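Long-range contact in DUF4973 domain-containing protein (Bacteroides thetaiotaomicron, PDB 4QNI), which is of unknown function but is probably an auxiliary nutrient-binding protein built from two domains: residues T228-N240 against T248-E260. Sequence-based numbering, arbitrary orientation.
Sequences TDRRKYKIKFAFN and TISCDNAEEIGFE. With EDO (1,2-ethanediol), chain G.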
ATOM      1  N   THR A 228     -15.764  -4.577  26.973  1.00 48.90           N
ATOM      2  CA  THR A 228     -15.036  -4.924  28.196  1.00 47.89           C
ATOM      3  C   THR A 228     -15.942  -5.733  29.136  1.00 50.50           C
ATOM      4  O   THR A 228     -15.433  -6.506  29.940  1.00 50.11           O
ATOM      5  CB  THR A 228     -14.468  -3.670  28.895  1.00 54.78           C
ATOM      6  OG1 THR A 228     -15.545  -2.867  29.363  1.00 56.77           O
ATOM      7  CG2 THR A 228     -13.531  -2.849  28.009  1.00 52.41           C
ATOM      8  N   ASP A 229     -17.274  -5.568  29.020  1.00 48.81           N
ATOM      9  CA  ASP A 229     -18.296  -6.268  29.846  1.00 49.30           C
ATOM     10  C   ASP A 229     -18.919  -7.535  29.163  1.00 49.97           C
ATOM     11  O   ASP A 229     -19.885  -8.078  29.711  1.00 50.07           O
ATOM     12  CB  ASP A 229     -19.429  -5.290  30.281  1.00 52.65           C
ATOM     13  CG  ASP A 229     -20.077  -4.448  29.188  1.00 59.68           C
ATOM     14  OD1 ASP A 229     -19.569  -4.463  28.045  1.00 56.77           O
ATOM     15  OD2 ASP A 229     -21.088  -3.746  29.491  1.00 69.02           O
ATOM     16  N   ARG A 230     -18.332  -8.020  28.024  1.00 44.76           N
ATOM     17  CA  ARG A 230     -18.688  -9.242  27.251  1.00 44.03           C
ATOM     18  C   ARG A 230     -19.330 -10.356  28.071  1.00 48.18           C
ATOM     19  O   ARG A 230     -20.394 -10.878  27.721  1.00 46.50           O
ATOM     20  CB  ARG A 230     -17.394  -9.927  26.704  1.00 44.35           C
ATOM     21  CG  ARG A 230     -16.691  -9.297  25.569  1.00 55.00           C
ATOM     22  CD  ARG A 230     -15.646 -10.192  24.941  1.00 52.90           C
ATOM     23  NE  ARG A 230     -14.622 -10.751  25.822  1.00 54.92           N
ATOM     24  CZ  ARG A 230     -13.523 -10.111  26.215  1.00 68.55           C
ATOM     25  NH1 ARG A 230     -13.340  -8.836  25.903  1.00 69.45           N
ATOM     26  NH2 ARG A 230     -12.636 -10.721  26.980  1.00 46.79           N
ATOM     27  N   ARG A 231     -18.560 -10.803  29.101  1.00 45.48           N
ATOM     28  CA  ARG A 231     -18.784 -11.981  29.949  1.00 45.63           C
ATOM     29  C   ARG A 231     -20.160 -11.973  30.637  1.00 48.66           C
ATOM     30  O   ARG A 231     -20.692 -13.040  30.953  1.00 47.08           O
ATOM     31  CB  ARG A 231     -17.635 -12.123  30.970  1.00 46.63           C
ATOM     32  CG  ARG A 231     -16.251 -12.326  30.311  1.00 55.64           C
ATOM     33  CD  ARG A 231     -15.121 -12.112  31.307  1.00 52.79           C
ATOM     34  NE  ARG A 231     -13.774 -12.317  30.761  1.00 52.14           N
ATOM     35  CZ  ARG A 231     -13.035 -11.375  30.164  1.00 69.83           C
ATOM     36  NH1 ARG A 231     -13.538 -10.165  29.939  1.00 50.55           N
ATOM     37  NH2 ARG A 231     -11.799 -11.655  29.746  1.00 53.83           N
ATOM     38  N   LYS A 232     -20.748 -10.784  30.819  1.00 46.61           N
ATOM     39  CA  LYS A 232     -22.080 -10.626  31.397  1.00 48.43           C
ATOM     40  C   LYS A 232     -23.178 -10.976  30.361  1.00 51.55           C
ATOM     41  O   LYS A 232     -24.334 -11.149  30.743  1.00 52.38           O
ATOM     42  CB  LYS A 232     -22.270  -9.159  31.877  1.00 53.17           C
ATOM     43  CG  LYS A 232     -22.184  -8.930  33.385  1.00 73.43           C
ATOM     44  CD  LYS A 232     -22.501  -7.461  33.796  1.00 85.66           C
ATOM     45  CE  LYS A 232     -23.985  -7.150  33.978  1.00 92.60           C
ATOM     46  NZ  LYS A 232     -24.220  -5.864  34.702  1.00 91.95           N
ATOM     47  N   TYR A 233     -22.819 -11.076  29.059  1.00 46.35           N
ATOM     48  CA  TYR A 233     -23.797 -11.256  27.980  1.00 45.32           C
ATOM     49  C   TYR A 233     -23.604 -12.516  27.079  1.00 46.11           C
ATOM     50  O   TYR A 233     -23.806 -12.420  25.862  1.00 43.47           O
ATOM     51  CB  TYR A 233     -23.786  -9.980  27.120  1.00 46.25           C
ATOM     52  CG  TYR A 233     -24.061  -8.743  27.947  1.00 49.57           C
ATOM     53  CD1 TYR A 233     -25.357  -8.426  28.356  1.00 52.08           C
ATOM     54  CD2 TYR A 233     -23.021  -7.914  28.369  1.00 50.49           C
ATOM     55  CE1 TYR A 233     -25.614  -7.309  29.142  1.00 54.15           C
ATOM     56  CE2 TYR A 233     -23.269  -6.792  29.161  1.00 52.69           C
ATOM     57  CZ  TYR A 233     -24.565  -6.499  29.549  1.00 60.04           C
ATOM     58  OH  TYR A 233     -24.825  -5.406  30.339  1.00 64.57           O
ATOM     59  N   LYS A 234     -23.330 -13.703  27.674  1.00 42.50           N
ATOM     60  CA  LYS A 234     -23.185 -14.932  26.871  1.00 41.60           C
ATOM     61  C   LYS A 234     -24.523 -15.665  26.678  1.00 46.16           C
ATOM     62  O   LYS A 234     -25.184 -16.048  27.654  1.00 46.85           O
ATOM     63  CB  LYS A 234     -22.149 -15.892  27.470  1.00 43.22           C
ATOM     64  CG  LYS A 234     -20.745 -15.292  27.505  1.00 48.21           C
ATOM     65  CD  LYS A 234     -19.858 -16.014  28.496  1.00 49.98           C
ATOM     66  CE  LYS A 234     -19.235 -17.262  27.924  1.00 47.91           C
ATOM     67  NZ  LYS A 234     -18.602 -18.045  28.999  1.00 55.63           N
ATOM     68  N   ILE A 235     -24.895 -15.891  25.406  1.00 40.36           N
ATOM     69  CA  ILE A 235     -26.124 -16.599  25.044  1.00 39.13           C
ATOM     70  C   ILE A 235     -25.728 -17.972  24.464  1.00 44.29           C
ATOM     71  O   ILE A 235     -25.100 -18.039  23.413  1.00 42.51           O
ATOM     72  CB  ILE A 235     -26.999 -15.759  24.056  1.00 40.60           C
ATOM     73  CG1 ILE A 235     -27.274 -14.315  24.566  1.00 40.52           C
ATOM     74  CG2 ILE A 235     -28.291 -16.505  23.688  1.00 40.65           C
ATOM     75  CD1 ILE A 235     -27.876 -14.125  26.063  1.00 44.70           C
ATOM     76  N   LYS A 236     -26.102 -19.050  25.159  1.00 43.25           N
ATOM     77  CA  LYS A 236     -25.776 -20.427  24.786  1.00 42.28           C
ATOM     78  C   LYS A 236     -26.731 -20.980  23.774  1.00 43.62           C
ATOM     79  O   LYS A 236     -27.940 -20.789  23.908  1.00 43.62           O
ATOM     80  CB  LYS A 236     -25.779 -21.339  26.020  1.00 45.51           C
ATOM     81  CG  LYS A 236     -24.620 -21.099  26.984  1.00 59.31           C
ATOM     82  CD  LYS A 236     -24.807 -21.836  28.324  1.00 74.13           C
ATOM     83  CE  LYS A 236     -24.752 -23.354  28.245  1.00 90.02           C
ATOM     84  NZ  LYS A 236     -25.188 -24.005  29.517  1.00 98.60           N
ATOM     85  N   PHE A 237     -26.187 -21.683  22.755  1.00 39.27           N
ATOM     86  CA  PHE A 237     -26.951 -22.369  21.695  1.00 37.75           C
ATOM     87  C   PHE A 237     -26.579 -23.848  21.684  1.00 41.72           C
ATOM     88  O   PHE A 237     -25.434 -24.204  21.383  1.00 40.95           O
ATOM     89  CB  PHE A 237     -26.707 -21.741  20.314  1.00 37.73           C
ATOM     90  CG  PHE A 237     -27.277 -20.352  20.127  1.00 38.13           C
ATOM     91  CD1 PHE A 237     -26.632 -19.236  20.659  1.00 37.89           C
ATOM     92  CD2 PHE A 237     -28.399 -20.145  19.320  1.00 39.43           C
ATOM     93  CE1 PHE A 237     -27.148 -17.947  20.460  1.00 39.19           C
ATOM     94  CE2 PHE A 237     -28.900 -18.849  19.101  1.00 40.86           C
ATOM     95  CZ  PHE A 237     -28.299 -17.767  19.708  1.00 38.33           C
ATOM     96  N   ALA A 238     -27.534 -24.697  22.067  1.00 38.45           N
ATOM     97  CA  ALA A 238     -27.351 -26.153  22.137  1.00 37.69           C
ATOM     98  C   ALA A 238     -28.119 -26.772  20.988  1.00 41.24           C
ATOM     99  O   ALA A 238     -29.301 -26.521  20.872  1.00 42.56           O
ATOM    100  CB  ALA A 238     -27.841 -26.687  23.486  1.00 38.17           C
ATOM    101  N   PHE A 239     -27.445 -27.547  20.124  1.00 37.22           N
ATOM    102  CA  PHE A 239     -28.014 -28.175  18.918  1.00 35.94           C
ATOM    103  C   PHE A 239     -28.495 -29.543  19.276  1.00 43.09           C
ATOM    104  O   PHE A 239     -27.683 -30.396  19.589  1.00 46.12           O
ATOM    105  CB  PHE A 239     -26.949 -28.208  17.787  1.00 35.70           C
ATOM    106  CG  PHE A 239     -26.538 -26.801  17.407  1.00 35.76           C
ATOM    107  CD1 PHE A 239     -25.579 -26.113  18.148  1.00 36.03           C
ATOM    108  CD2 PHE A 239     -27.135 -26.150  16.329  1.00 37.06           C
ATOM    109  CE1 PHE A 239     -25.259 -24.788  17.841  1.00 37.44           C
ATOM    110  CE2 PHE A 239     -26.814 -24.829  16.018  1.00 38.89           C
ATOM    111  CZ  PHE A 239     -25.869 -24.154  16.773  1.00 36.86           C
ATOM    112  N   ASN A 240     -29.809 -29.747  19.299  1.00 40.24           N
ATOM    113  CA  ASN A 240     -30.425 -31.012  19.725  1.00 40.02           C
ATOM    114  C   ASN A 240     -30.682 -31.935  18.539  1.00 45.28           C
ATOM    115  O   ASN A 240     -31.815 -32.366  18.294  1.00 46.39           O
ATOM    116  CB  ASN A 240     -31.708 -30.716  20.496  1.00 36.16           C
ATOM    117  CG  ASN A 240     -31.481 -29.815  21.680  1.00 51.61           C
ATOM    118  OD1 ASN A 240     -30.562 -30.017  22.478  1.00 50.55           O
ATOM    119  ND2 ASN A 240     -32.303 -28.796  21.810  1.00 39.89           N
ATOM    120  N   THR A 248     -31.692 -25.225  21.875  1.00 39.69           N
ATOM    121  CA  THR A 248     -32.000 -24.737  23.215  1.00 39.02           C
ATOM    122  C   THR A 248     -31.177 -23.471  23.416  1.00 43.75           C
ATOM    123  O   THR A 248     -29.943 -23.520  23.400  1.00 43.29           O
ATOM    124  CB  THR A 248     -31.734 -25.793  24.286  1.00 43.07           C
ATOM    125  OG1 THR A 248     -32.525 -26.949  23.984  1.00 43.76           O
ATOM    126  CG2 THR A 248     -32.038 -25.271  25.731  1.00 32.96           C
ATOM    127  N   ILE A 249     -31.859 -22.333  23.549  1.00 40.40           N
ATOM    128  CA  ILE A 249     -31.214 -21.050  23.781  1.00 39.05           C
ATOM    129  C   ILE A 249     -31.313 -20.744  25.265  1.00 46.12           C
ATOM    130  O   ILE A 249     -32.409 -20.725  25.814  1.00 49.02           O
ATOM    131  CB  ILE A 249     -31.796 -19.907  22.906  1.00 40.49           C
ATOM    132  CG1 ILE A 249     -31.640 -20.202  21.395  1.00 38.97           C
ATOM    133  CG2 ILE A 249     -31.130 -18.585  23.272  1.00 40.10           C
ATOM    134  CD1 ILE A 249     -32.265 -19.089  20.422  1.00 37.81           C
ATOM    135  N   SER A 250     -30.183 -20.529  25.921  1.00 41.43           N
ATOM    136  CA  SER A 250     -30.202 -20.215  27.340  1.00 42.19           C
ATOM    137  C   SER A 250     -29.125 -19.190  27.694  1.00 47.64           C
ATOM    138  O   SER A 250     -28.289 -18.806  26.860  1.00 44.38           O
ATOM    139  CB  SER A 250     -30.030 -21.479  28.180  1.00 43.66           C
ATOM    140  OG  SER A 250     -28.806 -22.114  27.867  1.00 43.76           O
ATOM    141  N   CYS A 251     -29.193 -18.728  28.943  1.00 47.74           N
ATOM    142  CA  CYS A 251     -28.294 -17.750  29.522  1.00 48.94           C
ATOM    143  C   CYS A 251     -28.084 -18.116  30.972  1.00 55.92           C
ATOM    144  O   CYS A 251     -29.053 -18.168  31.724  1.00 56.66           O
ATOM    145  CB  CYS A 251     -28.875 -16.352  29.365  1.00 49.87           C
ATOM    146  SG  CYS A 251     -27.808 -15.046  29.989  1.00 54.56           S
ATOM    147  N   ASP A 252     -26.829 -18.393  31.365  1.00 54.71           N
ATOM    148  CA  ASP A 252     -26.494 -18.807  32.733  1.00 56.46           C
ATOM    149  C   ASP A 252     -26.701 -17.685  33.760  1.00 63.36           C
ATOM    150  O   ASP A 252     -26.974 -17.991  34.919  1.00 67.61           O
ATOM    151  CB  ASP A 252     -25.067 -19.366  32.799  1.00 58.33           C
ATOM    152  CG  ASP A 252     -24.937 -20.761  32.209  1.00 71.90           C
ATOM    153  OD1 ASP A 252     -25.964 -21.483  32.144  1.00 74.29           O
ATOM    154  OD2 ASP A 252     -23.804 -21.151  31.854  1.00 77.97           O
ATOM    155  N   ASN A 253     -26.616 -16.409  33.351  1.00 58.70           N
ATOM    156  CA  ASN A 253     -26.911 -15.273  34.231  1.00 59.10           C
ATOM    157  C   ASN A 253     -28.162 -14.537  33.703  1.00 61.17           C
ATOM    158  O   ASN A 253     -28.175 -13.309  33.616  1.00 63.18           O
ATOM    159  CB  ASN A 253     -25.699 -14.329  34.380  1.00 57.56           C
ATOM    160  CG  ASN A 253     -25.255 -13.683  33.103  1.00 71.87           C
ATOM    161  OD1 ASN A 253     -25.236 -14.308  32.022  1.00 74.79           O
ATOM    162  ND2 ASN A 253     -24.935 -12.400  33.200  1.00 53.80           N
ATOM    163  N   ALA A 254     -29.213 -15.296  33.372  1.00 55.60           N
ATOM    164  CA  ALA A 254     -30.495 -14.782  32.857  1.00 55.55           C
ATOM    165  C   ALA A 254     -31.114 -13.663  33.728  1.00 64.51           C
ATOM    166  O   ALA A 254     -31.533 -12.633  33.180  1.00 64.35           O
ATOM    167  CB  ALA A 254     -31.486 -15.921  32.735  1.00 55.64           C
ATOM    168  N   GLU A 255     -31.169 -13.865  35.072  1.00 63.91           N
ATOM    169  CA  GLU A 255     -31.775 -12.918  36.021  1.00 66.77           C
ATOM    170  C   GLU A 255     -31.056 -11.562  36.067  1.00 68.68           C
ATOM    171  O   GLU A 255     -31.708 -10.531  36.243  1.00 68.77           O
ATOM    172  CB  GLU A 255     -31.842 -13.503  37.450  1.00 70.33           C
ATOM    173  CG  GLU A 255     -32.524 -14.861  37.560  1.00 86.98           C
ATOM    174  CD  GLU A 255     -33.973 -14.924  37.115  1.00125.78           C
ATOM    175  OE1 GLU A 255     -34.860 -14.535  37.909  1.00130.02           O
ATOM    176  OE2 GLU A 255     -34.223 -15.376  35.972  1.00124.07           O
ATOM    177  N   GLU A 256     -29.733 -11.568  35.905  1.00 63.20           N
ATOM    178  CA  GLU A 256     -28.918 -10.367  35.942  1.00 63.44           C
ATOM    179  C   GLU A 256     -29.190  -9.436  34.742  1.00 66.69           C
ATOM    180  O   GLU A 256     -29.308  -8.219  34.930  1.00 68.55           O
ATOM    181  CB  GLU A 256     -27.435 -10.757  35.995  1.00 64.04           C
ATOM    182  CG  GLU A 256     -26.492  -9.582  36.209  1.00 75.21           C
ATOM    183  CD  GLU A 256     -25.014  -9.909  36.291  1.00 98.51           C
ATOM    184  OE1 GLU A 256     -24.616 -11.032  35.903  1.00 89.12           O
ATOM    185  OE2 GLU A 256     -24.248  -9.026  36.741  1.00 99.38           O
ATOM    186  N   ILE A 257     -29.301 -10.005  33.522  1.00 58.57           N
ATOM    187  CA  ILE A 257     -29.456  -9.231  32.293  1.00 55.21           C
ATOM    188  C   ILE A 257     -30.911  -9.262  31.779  1.00 58.07           C
ATOM    189  O   ILE A 257     -31.188  -8.864  30.641  1.00 56.06           O
ATOM    190  CB  ILE A 257     -28.412  -9.699  31.238  1.00 55.54           C
ATOM    191  CG1 ILE A 257     -28.664 -11.128  30.718  1.00 54.41           C
ATOM    192  CG2 ILE A 257     -26.969  -9.544  31.781  1.00 54.75           C
ATOM    193  CD1 ILE A 257     -27.934 -11.410  29.297  1.00 53.81           C
ATOM    194  N   GLY A 258     -31.825  -9.684  32.648  1.00 55.45           N
ATOM    195  CA  GLY A 258     -33.255  -9.763  32.354  1.00 55.71           C
ATOM    196  C   GLY A 258     -33.577 -10.522  31.083  1.00 56.38           C
ATOM    197  O   GLY A 258     -34.406 -10.080  30.285  1.00 54.33           O
ATOM    198  N   PHE A 259     -32.848 -11.627  30.858  1.00 52.49           N
ATOM    199  CA  PHE A 259     -32.970 -12.493  29.687  1.00 50.23           C
ATOM    200  C   PHE A 259     -34.337 -13.135  29.683  1.00 56.28           C
ATOM    201  O   PHE A 259     -34.838 -13.541  30.735  1.00 57.44           O
ATOM    202  CB  PHE A 259     -31.846 -13.552  29.656  1.00 50.15           C
ATOM    203  CG  PHE A 259     -31.900 -14.509  28.488  1.00 49.41           C
ATOM    204  CD1 PHE A 259     -31.382 -14.148  27.248  1.00 49.63           C
ATOM    205  CD2 PHE A 259     -32.473 -15.768  28.626  1.00 50.77           C
ATOM    206  CE1 PHE A 259     -31.437 -15.030  26.168  1.00 49.05           C
ATOM    207  CE2 PHE A 259     -32.512 -16.658  27.543  1.00 51.53           C
ATOM    208  CZ  PHE A 259     -31.993 -16.283  26.325  1.00 47.95           C
ATOM    209  N   GLU A 260     -34.970 -13.143  28.506  1.00 53.38           N
ATOM    210  CA  GLU A 260     -36.306 -13.686  28.301  1.00 54.30           C
ATOM    211  C   GLU A 260     -36.429 -14.253  26.907  1.00 56.52           C
ATOM    212  O   GLU A 260     -36.169 -13.568  25.926  1.00 54.34           O
ATOM    213  CB  GLU A 260     -37.377 -12.598  28.516  1.00 57.38           C
ATOM    214  CG  GLU A 260     -37.860 -12.465  29.950  1.00 78.20           C
ATOM    215  CD  GLU A 260     -39.019 -13.358  30.359  1.00115.67           C
ATOM    216  OE1 GLU A 260     -40.084 -13.297  29.702  1.00112.73           O
ATOM    217  OE2 GLU A 260     -38.882 -14.069  31.382  1.00117.67           O
TER
HETATM  218  C1  EDO G 405     -18.972 -21.390  28.637  1.00 67.81           C
HETATM  219  O1  EDO G 405     -18.180 -20.645  27.719  1.00 63.18           O
HETATM  220  C2  EDO G 405     -18.169 -22.579  29.208  1.00 71.66           C
HETATM  221  O2  EDO G 405     -17.314 -22.126  30.253  1.00 75.33           O
HETATM  222  O   HOH W   1     -22.900 -14.366  30.619  1.00 58.89           O
HETATM  223  O   HOH W   2     -24.757 -18.093  29.256  1.00 52.26           O
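Lys236 pairs with Ser250 and Ala238 with Thr248 as antiparallel hydrogen-bonded pairs of a beta hairpin, with the non-hydrogen-bonded pair Phe237-Ile249 between them. Near the turn, Asn240 ND2 donates to Thr248 OG1 at 2.9 Å. Past Cys251 the two segments diverge, and water and side chains bridge them. One water accepts from Asp252 N and donates to Lys234 O. Asn253 closes the far end: its ND2 donates to Lys232 O at 2.8 Å, nearly straight at 171°, and also to Glu256 OE1, which it meets from above the carboxylate plane. Asn253 OD1 takes a second water, which also joins Arg231 O and Lys234 N. An alanine in place of Asn253 would probably leave Lys232 O without its N-H donor, take one of three partners from this water, and loosen the hold on the Glu256 carboxylate. Lys232 crosses Glu256 at about a right angle in a long salt bridge.

In the apolar part of the contact, Ile235 splits its branches: CG2, anti to the backbone N, meets Ile249 CG2 at 3.5 Å, while CD1 reaches Phe259 CE1 at 3.7 Å. Ile257 CG2 packs on Tyr233 CE1, and Ile249 CD1 on Phe237 CE2. The hairpin lies within a large antiparallel sheet of the BT_3044-like C-terminal domain, with strand 215-219 beside 234-240 and 260-275 beside 244-250. Strand 282-298 meets its apolar side through Tyr294 on Ile235 and Val292 on Ile249.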